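Local atomic coordinates of extracellular solute-binding protein family 1 (Kribbella flavida, PDB entry 5IXP), a protein that probably binds a small solute outside the cell, possibly a sugar, and hands it to an ABC transporter for uptake. Residues Phe76-Asp81 and Asp103-Gly108; Ala117-Arg122 and Gly255-Ala260; Ser161-Ser166 and Ala231-Ala236. One frame throughout, in Å; residues are numbered along the deposited sequence.

Interaction 1 (Phe76-Asp81 and Asp103-Gly108); sequences FVDLRD and DGRIIG
Asp78 OD1 is gripped by two backbone N-H groups, one from each segment. Arg80 N, two residues on, closes an Asx turn at 3.1 Å from Asp78 OD1, and Ile106 N reaches the same oxygen across the contact at 3.0 Å in a nearly straight bond (164°). Both donors come from above the carboxylate plane. The acid can serve them because CG stands anti to the backbone N (chi1 -180°). One residue along, the bonding reverses: Leu79 N gives its hydrogen to Ile106 O at 2.8 Å, almost along the C=O axis, so Ile106 is held through both its N-H and its carbonyl.

The other carboxylate oxygen, OD2, touches Arg105 CG, the two side chains crossing at about a right angle, and forms a salt bridge to Arg80 NH1, although the hydrogen bond within it is weak. Arg80, bent at chi2 and chi3, lays one guanidinium face over the Gly104 peptide, while its CD packs on Ile106 CG1. Arg105 turns instead to Asp103, which it grips side-on with NE and NH1, and its NH2 reaches Asp74. The contact thus ties the loop leading into strand 108-121 to the 3-10 segment beginning at Leu79; the Leu79 side chain also packs on Ala288 of helix 284-294. At the far end a water bridges Val77 O and Ile107 O, 2.8 Å from Val77 O, near where Phe76 CB touches Ile107 CG2.

Interaction 2 (Ala117-Arg122 and Gly255-Ala260); sequences AICYRR and GKWDVA
Strand 257-260 runs antiparallel to the end of strand 108-121, their axes 4.6 Å apart, and each face of the pair carries its own interlocking set of side chains. On the face of Cys119, Arg121, Trp257 and Val259, the indole is the largest bump. It leans across the neighbouring strand so that its six-membered ring settles between Cys119 and Arg121. Arg121 CD lies over one face of the indole in a CH-pi contact, 3.8 Å from the centroid of the Trp257 five-membered ring, whereas Cys119 SG meets it obliquely, 3.6 Å from Trp257 CZ3. The arginine gets there by bending at chi2 and chi3. Its guanidinium then runs alongside the extended Lys256 chain, and salt bridges to Asp123 and Asp230 probably offset the like charge of the lysine, whose NZ bonds to Phe252 O. Farther along, Val259 CG2 fits against Ala117 CB at 3.5 Å.

On the other face, Tyr120 takes the crowded chi1 position (63°), which folds its ring across the strand and over Asp258 CB, 3.5 Å from Tyr120 CZ. Tyr120 CE1 rests against Ala260 CB, 3.9 Å away, with Ala260 N at the ring edge, and Tyr120 OH bonds to Thr132 O. Asp258 OD2 receives Arg122 NH1 at 2.9 Å in a salt bridge, while OD1 pairs with Arg134 and also takes Val259 N. Beneath these side chains the backbone ladder ends where Arg122 N, in the first turn of helix 122-127, bonds to Lys256 O.

Helix 241-249 covers Trp257 and Cys119, helix 335-344 packs on Val259 and Ala117, and helix 134-138 closes the opposite face over Tyr120 and Ala260. Strand 232-238 flanks strand 108-121 as a further antiparallel neighbour.

Interaction 3 (Ser161-Ser166 and Ala231-Ala236); sequences SAWFDS and AFATMA
Trp163 spreads its indole beneath the methyl of Thr234, with CG2 3.7 Å from the centroid of the Trp163 six-membered ring and only 6° off its normal. This CH-pi contact depends on two torsions. Trp163 CG is anti to the backbone N (chi1 -172°), and Thr234 OG1 takes the crowded position (chi1 71°), which sends CG2 over the ring and OG1 to Trp163 O. That hydroxyl donates to the carbonyl at 2.8 Å from above its plane, and it also bonds to Tyr147 OH. Trp163 O receives weak bonds from Thr234 N and Ala233 N, so three donors crowd round one buried oxygen.

The second overlap involves Phe232, whose ring lies under Asp165 CB, 3.8 Å from its centroid and almost directly above the centre. The two segments run in a short parallel pairing at Ala162 and Phe232, secured by Ala162 N to Ala231 O at 2.8 Å. Both chains turn a corner at the next residue, Trp163 in one and Ala233 in the other, and beyond it the second segment continues as a strand of the sheet, beside strand 108-121. The connection between helices 144-157 and 167-175 is thereby attached to the outer side of that strand.

Asp165 OD2 bonds to Trp223 NE1 and touches the terminal methyl (CE) of Met235, a selenomethionine, whose chain crosses the acid at about a right angle. Asp165 N, buried here, has no hydrogen-bond partner in the model, whereas Asp165 OD1 accepts from a water that in turn accepts from Ala236 N, 3.1 Å away.

In the fold
Interaction 1 comes first along the chain, its centre about 40 Å from that of interaction 2 and 41 Å from that of interaction 3, across the chain's centre. Strand 108-121 spans this gap: residues 103-108 lead into its start, and residues 117-121 form its end. Interactions 2 and 3 lie 11 Å apart between centres and meet directly, since Arg121 N to Ala233 O and Cys119 N to Met235 O probably join strands 108-121 and 232-238; the Cys119-Cys237 disulfide links the same strands. Both segments of interaction 3 fall between those of interaction 2. A long strand shared in this way is consistent with the two-lobed periplasmic-binding-protein fold, interaction 1 probably in one lobe, 2 and 3 in the other.

Interaction 1 (Phe76-Asp81 and Asp103-Gly108)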
loop_
_atom_site.group_PDB
_atom_site.type_symbol
_atom_site.label_atom_id
_atom_site.label_comp_id
_atom_site.label_asym_id
_atom_site.label_seq_id
_atom_site.Cartn_x
_atom_site.Cartn_y
_atom_site.Cartn_z
ATOM N N PHE A 76 -18.626 14.158 -1.846
ATOM C CA PHE A 76 -18.503 13.049 -2.780
ATOM C C PHE A 76 -19.824 12.307 -2.887
ATOM O O PHE A 76 -20.607 12.251 -1.934
ATOM C CB PHE A 76 -17.388 12.094 -2.352
ATOM C CG PHE A 76 -16.026 12.698 -2.469
ATOM C CD1 PHE A 76 -15.501 13.458 -1.437
ATOM C CD2 PHE A 76 -15.282 12.536 -3.627
ATOM C CE1 PHE A 76 -14.248 14.036 -1.549
ATOM C CE2 PHE A 76 -14.028 13.107 -3.742
ATOM C CZ PHE A 76 -13.509 13.858 -2.698
ATOM N N VAL A 77 -20.073 11.761 -4.075
ATOM C CA VAL A 77 -21.234 10.909 -4.267
ATOM C C VAL A 77 -21.096 9.672 -3.391
ATOM O O VAL A 77 -20.055 9.004 -3.388
ATOM C CB VAL A 77 -21.371 10.540 -5.751
ATOM C CG1 VAL A 77 -22.410 9.436 -5.938
ATOM C CG2 VAL A 77 -21.734 11.776 -6.563
ATOM N N ASP A 78 -22.135 9.388 -2.609
ATOM C CA ASP A 78 -22.265 8.084 -1.970
ATOM C C ASP A 78 -22.629 7.076 -3.050
ATOM O O ASP A 78 -23.736 7.112 -3.593
ATOM C CB ASP A 78 -23.323 8.155 -0.871
ATOM C CG ASP A 78 -23.516 6.831 -0.141
ATOM O OD1 ASP A 78 -22.753 5.880 -0.396
ATOM O OD2 ASP A 78 -24.438 6.755 0.709
ATOM N N LEU A 79 -21.684 6.200 -3.405
ATOM C CA LEU A 79 -21.930 5.275 -4.502
ATOM C C LEU A 79 -23.030 4.270 -4.175
ATOM O O LEU A 79 -23.538 3.609 -5.086
ATOM C CB LEU A 79 -20.618 4.573 -4.888
ATOM C CG LEU A 79 -19.536 5.579 -5.355
ATOM C CD1 LEU A 79 -18.143 4.936 -5.435
ATOM C CD2 LEU A 79 -19.896 6.220 -6.689
ATOM N N ARG A 80 -23.426 4.158 -2.907
ATOM C CA ARG A 80 -24.616 3.372 -2.584
ATOM C C ARG A 80 -25.859 3.932 -3.254
ATOM O O ARG A 80 -26.810 3.188 -3.512
ATOM C CB ARG A 80 -24.810 3.312 -1.075
ATOM C CG ARG A 80 -23.864 2.347 -0.425
ATOM C CD ARG A 80 -23.313 2.912 0.846
ATOM N NE ARG A 80 -24.113 2.544 2.002
ATOM C CZ ARG A 80 -24.747 3.410 2.783
ATOM N NH1 ARG A 80 -24.682 4.713 2.541
ATOM N NH2 ARG A 80 -25.436 2.964 3.821
ATOM N N ASP A 81 -25.875 5.235 -3.547
ATOM C CA ASP A 81 -26.987 5.796 -4.307
ATOM C C ASP A 81 -26.979 5.359 -5.760
ATOM O O ASP A 81 -27.915 5.699 -6.488
ATOM C CB ASP A 81 -26.975 7.328 -4.236
ATOM C CG ASP A 81 -27.250 7.854 -2.836
ATOM O OD1 ASP A 81 -27.985 7.190 -2.073
ATOM O OD2 ASP A 81 -26.744 8.944 -2.501
ATOM N N ASP A 103 -20.199 6.394 8.917
ATOM C CA ASP A 103 -21.648 6.291 8.827
ATOM C C ASP A 103 -22.114 5.401 7.684
ATOM O O ASP A 103 -23.320 5.308 7.444
ATOM C CB ASP A 103 -22.264 7.686 8.685
ATOM C CG ASP A 103 -21.653 8.473 7.547
ATOM O OD1 ASP A 103 -20.719 9.266 7.797
ATOM O OD2 ASP A 103 -22.098 8.284 6.396
ATOM N N GLY A 104 -21.192 4.762 6.962
ATOM C CA GLY A 104 -21.551 3.777 5.965
ATOM C C GLY A 104 -21.548 4.243 4.522
ATOM O O GLY A 104 -21.825 3.429 3.632
ATOM N N ARG A 105 -21.260 5.514 4.254
ATOM C CA ARG A 105 -21.228 5.982 2.874
ATOM C C ARG A 105 -19.985 5.451 2.168
ATOM O O ARG A 105 -18.903 5.393 2.753
ATOM C CB ARG A 105 -21.256 7.509 2.836
ATOM C CG ARG A 105 -22.602 8.098 3.261
ATOM C CD ARG A 105 -22.536 9.616 3.356
ATOM N NE ARG A 105 -21.776 10.070 4.519
ATOM C CZ ARG A 105 -21.405 11.329 4.725
ATOM N NH1 ARG A 105 -20.721 11.652 5.815
ATOM N NH2 ARG A 105 -21.701 12.262 3.828
ATOM N N ILE A 106 -20.142 5.048 0.911
ATOM C CA ILE A 106 -19.040 4.482 0.139
ATOM C C ILE A 106 -18.650 5.510 -0.913
ATOM O O ILE A 106 -19.432 5.803 -1.826
ATOM C CB ILE A 106 -19.417 3.139 -0.501
ATOM C CG1 ILE A 106 -19.772 2.121 0.587
ATOM C CG2 ILE A 106 -18.273 2.624 -1.366
ATOM C CD1 ILE A 106 -20.325 0.826 0.044
ATOM N N ILE A 107 -17.445 6.071 -0.798
ATOM C CA ILE A 107 -17.068 7.163 -1.687
ATOM C C ILE A 107 -16.103 6.736 -2.775
ATOM O O ILE A 107 -15.780 7.553 -3.649
ATOM C CB ILE A 107 -16.489 8.362 -0.910
ATOM C CG1 ILE A 107 -15.165 8.006 -0.232
ATOM C CG2 ILE A 107 -17.518 8.889 0.105
ATOM C CD1 ILE A 107 -14.397 9.252 0.255
ATOM N N GLY A 108 -15.648 5.490 -2.775
ATOM C CA GLY A 108 -14.720 5.039 -3.799
ATOM C C GLY A 108 -14.943 3.598 -4.208
ATOM O O GLY A 108 -15.345 2.750 -3.405
HETATM O O HOH W 1 -17.606 9.184 -4.669
#

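Interaction 2 (Ala117-Arg122 and Gly255-Ala260)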
loop_
_atom_site.group_PDB
_atom_site.type_symbol
_atom_site.label_atom_id
_atom_site.label_comp_id
_atom_site.label_asym_id
_atom_site.label_seq_id
_atom_site.Cartn_x
_atom_site.Cartn_y
_atom_site.Cartn_z
ATOM N N ALA A 117 4.117 -9.638 0.698
ATOM C CA ALA A 117 4.817 -10.852 1.090
ATOM C C ALA A 117 6.142 -10.442 1.730
ATOM O O ALA A 117 6.390 -9.260 1.974
ATOM C CB ALA A 117 5.014 -11.768 -0.118
ATOM N N ILE A 118 6.998 -11.420 2.014
ATOM C CA ILE A 118 8.381 -11.140 2.386
ATOM C C ILE A 118 9.272 -11.586 1.239
ATOM O O ILE A 118 9.319 -12.778 0.909
ATOM C CB ILE A 118 8.799 -11.831 3.696
ATOM C CG1 ILE A 118 7.945 -11.359 4.887
ATOM C CG2 ILE A 118 10.269 -11.553 3.970
ATOM C CD1 ILE A 118 8.047 -9.850 5.197
ATOM N N CYS A 119 9.944 -10.641 0.599
ATOM C CA CYS A 119 10.991 -11.043 -0.322
ATOM C C CYS A 119 12.302 -11.154 0.442
ATOM O O CYS A 119 12.479 -10.576 1.519
ATOM C CB CYS A 119 11.122 -10.067 -1.497
ATOM S SG CYS A 119 11.456 -8.351 -1.059
ATOM N N TYR A 120 13.215 -11.938 -0.107
ATOM C CA TYR A 120 14.451 -12.220 0.622
ATOM C C TYR A 120 15.588 -12.600 -0.317
ATOM O O TYR A 120 15.380 -13.089 -1.431
ATOM C CB TYR A 120 14.255 -13.327 1.673
ATOM C CG TYR A 120 13.877 -14.677 1.095
ATOM C CD1 TYR A 120 12.556 -14.965 0.753
ATOM C CD2 TYR A 120 14.838 -15.669 0.900
ATOM C CE1 TYR A 120 12.205 -16.199 0.222
ATOM C CE2 TYR A 120 14.498 -16.910 0.371
ATOM C CZ TYR A 120 13.177 -17.167 0.032
ATOM O OH TYR A 120 12.821 -18.389 -0.496
ATOM N N ARG A 121 16.804 -12.380 0.179
ATOM C CA ARG A 121 18.032 -12.683 -0.549
ATOM C C ARG A 121 18.412 -14.132 -0.268
ATOM O O ARG A 121 18.972 -14.447 0.788
ATOM C CB ARG A 121 19.134 -11.715 -0.136
ATOM C CG ARG A 121 18.971 -10.306 -0.728
ATOM C CD ARG A 121 19.508 -10.254 -2.167
ATOM N NE ARG A 121 20.925 -10.608 -2.209
ATOM C CZ ARG A 121 21.924 -9.739 -2.061
ATOM N NH1 ARG A 121 21.672 -8.444 -1.873
ATOM N NH2 ARG A 121 23.177 -10.164 -2.111
ATOM N N ARG A 122 18.138 -15.022 -1.224
ATOM C CA ARG A 122 18.417 -16.438 -0.991
ATOM C C ARG A 122 19.912 -16.731 -0.915
ATOM O O ARG A 122 20.311 -17.698 -0.254
ATOM C CB ARG A 122 17.752 -17.305 -2.062
ATOM C CG ARG A 122 17.933 -16.842 -3.492
ATOM C CD ARG A 122 17.025 -17.647 -4.427
ATOM N NE ARG A 122 17.369 -19.067 -4.421
ATOM C CZ ARG A 122 16.648 -20.033 -3.850
ATOM N NH1 ARG A 122 15.497 -19.762 -3.232
ATOM N NH2 ARG A 122 17.085 -21.291 -3.914
ATOM N N GLY A 255 19.461 -14.264 -9.782
ATOM C CA GLY A 255 19.698 -15.463 -9.005
ATOM C C GLY A 255 19.737 -15.268 -7.508
ATOM O O GLY A 255 19.981 -16.240 -6.781
ATOM N N LYS A 256 19.495 -14.056 -7.010
ATOM C CA LYS A 256 19.670 -13.788 -5.589
ATOM C C LYS A 256 18.377 -13.538 -4.826
ATOM O O LYS A 256 18.403 -13.578 -3.592
ATOM C CB LYS A 256 20.602 -12.588 -5.383
ATOM C CG LYS A 256 22.030 -12.853 -5.817
ATOM C CD LYS A 256 22.924 -11.645 -5.597
ATOM C CE LYS A 256 24.343 -11.930 -6.072
ATOM N NZ LYS A 256 25.138 -10.673 -6.141
ATOM N N TRP A 257 17.256 -13.287 -5.507
ATOM C CA TRP A 257 16.017 -12.919 -4.835
ATOM C C TRP A 257 14.957 -14.008 -4.968
ATOM O O TRP A 257 14.896 -14.735 -5.966
ATOM C CB TRP A 257 15.455 -11.601 -5.386
ATOM C CG TRP A 257 16.114 -10.356 -4.862
ATOM C CD1 TRP A 257 17.065 -9.601 -5.491
ATOM C CD2 TRP A 257 15.849 -9.711 -3.610
ATOM N NE1 TRP A 257 17.414 -8.522 -4.698
ATOM C CE2 TRP A 257 16.679 -8.569 -3.542
ATOM C CE3 TRP A 257 14.992 -9.990 -2.535
ATOM C CZ2 TRP A 257 16.678 -7.710 -2.444
ATOM C CZ3 TRP A 257 14.993 -9.142 -1.451
ATOM C CH2 TRP A 257 15.830 -8.009 -1.412
ATOM N N ASP A 258 14.124 -14.114 -3.933
ATOM C CA ASP A 258 12.956 -14.982 -3.939
ATOM C C ASP A 258 11.867 -14.286 -3.136
ATOM O O ASP A 258 12.089 -13.234 -2.527
ATOM C CB ASP A 258 13.270 -16.370 -3.360
ATOM C CG ASP A 258 12.450 -17.485 -4.010
ATOM O OD1 ASP A 258 11.285 -17.236 -4.420
ATOM O OD2 ASP A 258 12.982 -18.615 -4.114
ATOM N N VAL A 259 10.678 -14.870 -3.130
ATOM C CA VAL A 259 9.596 -14.317 -2.331
ATOM C C VAL A 259 8.877 -15.460 -1.637
ATOM O O VAL A 259 8.616 -16.509 -2.235
ATOM C CB VAL A 259 8.632 -13.456 -3.177
ATOM C CG1 VAL A 259 8.051 -14.255 -4.307
ATOM C CG2 VAL A 259 7.535 -12.871 -2.304
ATOM N N ALA A 260 8.601 -15.258 -0.354
ATOM C CA ALA A 260 7.971 -16.240 0.513
ATOM C C ALA A 260 6.500 -15.889 0.714
ATOM O O ALA A 260 6.151 -14.722 0.907
ATOM C CB ALA A 260 8.687 -16.311 1.864
#

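Interaction 3 (Ser161-Ser166 and Ala231-Ala236)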
loop_
_atom_site.group_PDB
_atom_site.type_symbol
_atom_site.label_atom_id
_atom_site.label_comp_id
_atom_site.label_asym_id
_atom_site.label_seq_id
_atom_site.Cartn_x
_atom_site.Cartn_y
_atom_site.Cartn_z
ATOM N N SER A 161 25.973 -7.467 6.755
ATOM C CA SER A 161 24.642 -7.302 6.180
ATOM C C SER A 161 23.645 -6.954 7.273
ATOM O O SER A 161 23.827 -7.311 8.439
ATOM C CB SER A 161 24.168 -8.566 5.450
ATOM O OG SER A 161 24.928 -8.791 4.278
ATOM N N ALA A 162 22.588 -6.253 6.883
ATOM C CA ALA A 162 21.455 -6.018 7.759
ATOM C C ALA A 162 20.299 -6.930 7.354
ATOM O O ALA A 162 20.316 -7.583 6.306
ATOM C CB ALA A 162 21.028 -4.550 7.717
ATOM N N TRP A 163 19.280 -6.955 8.206
ATOM C CA TRP A 163 18.122 -7.809 7.973
ATOM C C TRP A 163 17.109 -7.135 7.051
ATOM O O TRP A 163 16.580 -7.773 6.131
ATOM C CB TRP A 163 17.491 -8.160 9.322
ATOM C CG TRP A 163 16.388 -9.189 9.316
ATOM C CD1 TRP A 163 15.143 -9.055 9.877
ATOM C CD2 TRP A 163 16.437 -10.517 8.768
ATOM N NE1 TRP A 163 14.419 -10.217 9.713
ATOM C CE2 TRP A 163 15.191 -11.129 9.039
ATOM C CE3 TRP A 163 17.419 -11.257 8.093
ATOM C CZ2 TRP A 163 14.898 -12.434 8.641
ATOM C CZ3 TRP A 163 17.119 -12.557 7.700
ATOM C CH2 TRP A 163 15.875 -13.129 7.981
ATOM N N PHE A 164 16.835 -5.849 7.274
ATOM C CA PHE A 164 15.872 -5.111 6.468
ATOM C C PHE A 164 16.439 -3.733 6.150
ATOM O O PHE A 164 17.441 -3.303 6.729
ATOM C CB PHE A 164 14.516 -4.995 7.182
ATOM C CG PHE A 164 14.600 -4.464 8.591
ATOM C CD1 PHE A 164 14.773 -3.101 8.829
ATOM C CD2 PHE A 164 14.468 -5.327 9.682
ATOM C CE1 PHE A 164 14.839 -2.606 10.129
ATOM C CE2 PHE A 164 14.528 -4.841 10.984
ATOM C CZ PHE A 164 14.711 -3.479 11.212
ATOM N N ASP A 165 15.766 -3.020 5.233
ATOM C CA ASP A 165 16.343 -1.786 4.708
ATOM C C ASP A 165 16.211 -0.609 5.679
ATOM O O ASP A 165 17.165 0.158 5.833
ATOM C CB ASP A 165 15.731 -1.445 3.341
ATOM C CG ASP A 165 14.212 -1.311 3.376
ATOM O OD1 ASP A 165 13.552 -1.963 4.209
ATOM O OD2 ASP A 165 13.674 -0.556 2.549
ATOM N N SER A 166 15.062 -0.416 6.335
ATOM C CA SER A 166 14.940 0.718 7.252
ATOM C C SER A 166 13.930 0.423 8.351
ATOM O O SER A 166 12.997 -0.369 8.172
ATOM C CB SER A 166 14.542 2.024 6.529
ATOM O OG SER A 166 13.192 2.015 6.064
ATOM N N ALA A 231 23.634 -5.066 1.449
ATOM C CA ALA A 231 23.264 -4.220 2.583
ATOM C C ALA A 231 22.100 -4.792 3.396
ATOM O O ALA A 231 22.091 -4.672 4.628
ATOM C CB ALA A 231 22.922 -2.812 2.106
ATOM N N PHE A 232 21.095 -5.381 2.742
ATOM C CA PHE A 232 19.966 -5.928 3.498
ATOM C C PHE A 232 19.431 -7.189 2.828
ATOM O O PHE A 232 19.518 -7.347 1.607
ATOM C CB PHE A 232 18.832 -4.899 3.679
ATOM C CG PHE A 232 18.393 -4.239 2.403
ATOM C CD1 PHE A 232 17.394 -4.797 1.622
ATOM C CD2 PHE A 232 18.974 -3.045 1.988
ATOM C CE1 PHE A 232 16.983 -4.174 0.438
ATOM C CE2 PHE A 232 18.573 -2.425 0.806
ATOM C CZ PHE A 232 17.575 -2.993 0.032
ATOM N N ALA A 233 18.846 -8.077 3.647
ATOM C CA ALA A 233 18.482 -9.418 3.205
ATOM C C ALA A 233 16.988 -9.653 3.021
ATOM O O ALA A 233 16.624 -10.651 2.386
ATOM C CB ALA A 233 19.014 -10.473 4.192
ATOM N N THR A 234 16.115 -8.803 3.576
ATOM C CA THR A 234 14.670 -8.969 3.426
ATOM C C THR A 234 13.999 -7.614 3.226
ATOM O O THR A 234 14.549 -6.564 3.571
ATOM C CB THR A 234 14.007 -9.634 4.642
ATOM O OG1 THR A 234 14.007 -8.710 5.742
ATOM C CG2 THR A 234 14.731 -10.924 5.060
HETATM N N MSE A 235 12.788 -7.658 2.671
HETATM C CA MSE A 235 11.888 -6.498 2.637
HETATM C C MSE A 235 10.433 -6.931 2.761
HETATM O O MSE A 235 10.051 -7.974 2.220
HETATM C CB MSE A 235 12.032 -5.696 1.334
HETATM C CG MSE A 235 13.251 -4.805 1.215
HETATM SE SE MSE A 235 12.899 -3.556 -0.249
HETATM C CE MSE A 235 11.578 -2.411 0.688
ATOM N N ALA A 236 9.623 -6.129 3.459
ATOM C CA ALA A 236 8.180 -6.250 3.336
ATOM C C ALA A 236 7.797 -5.766 1.946
ATOM O O ALA A 236 8.185 -4.671 1.530
ATOM C CB ALA A 236 7.466 -5.438 4.417
HETATM O O HOH W 2 11.023 -3.526 4.417
#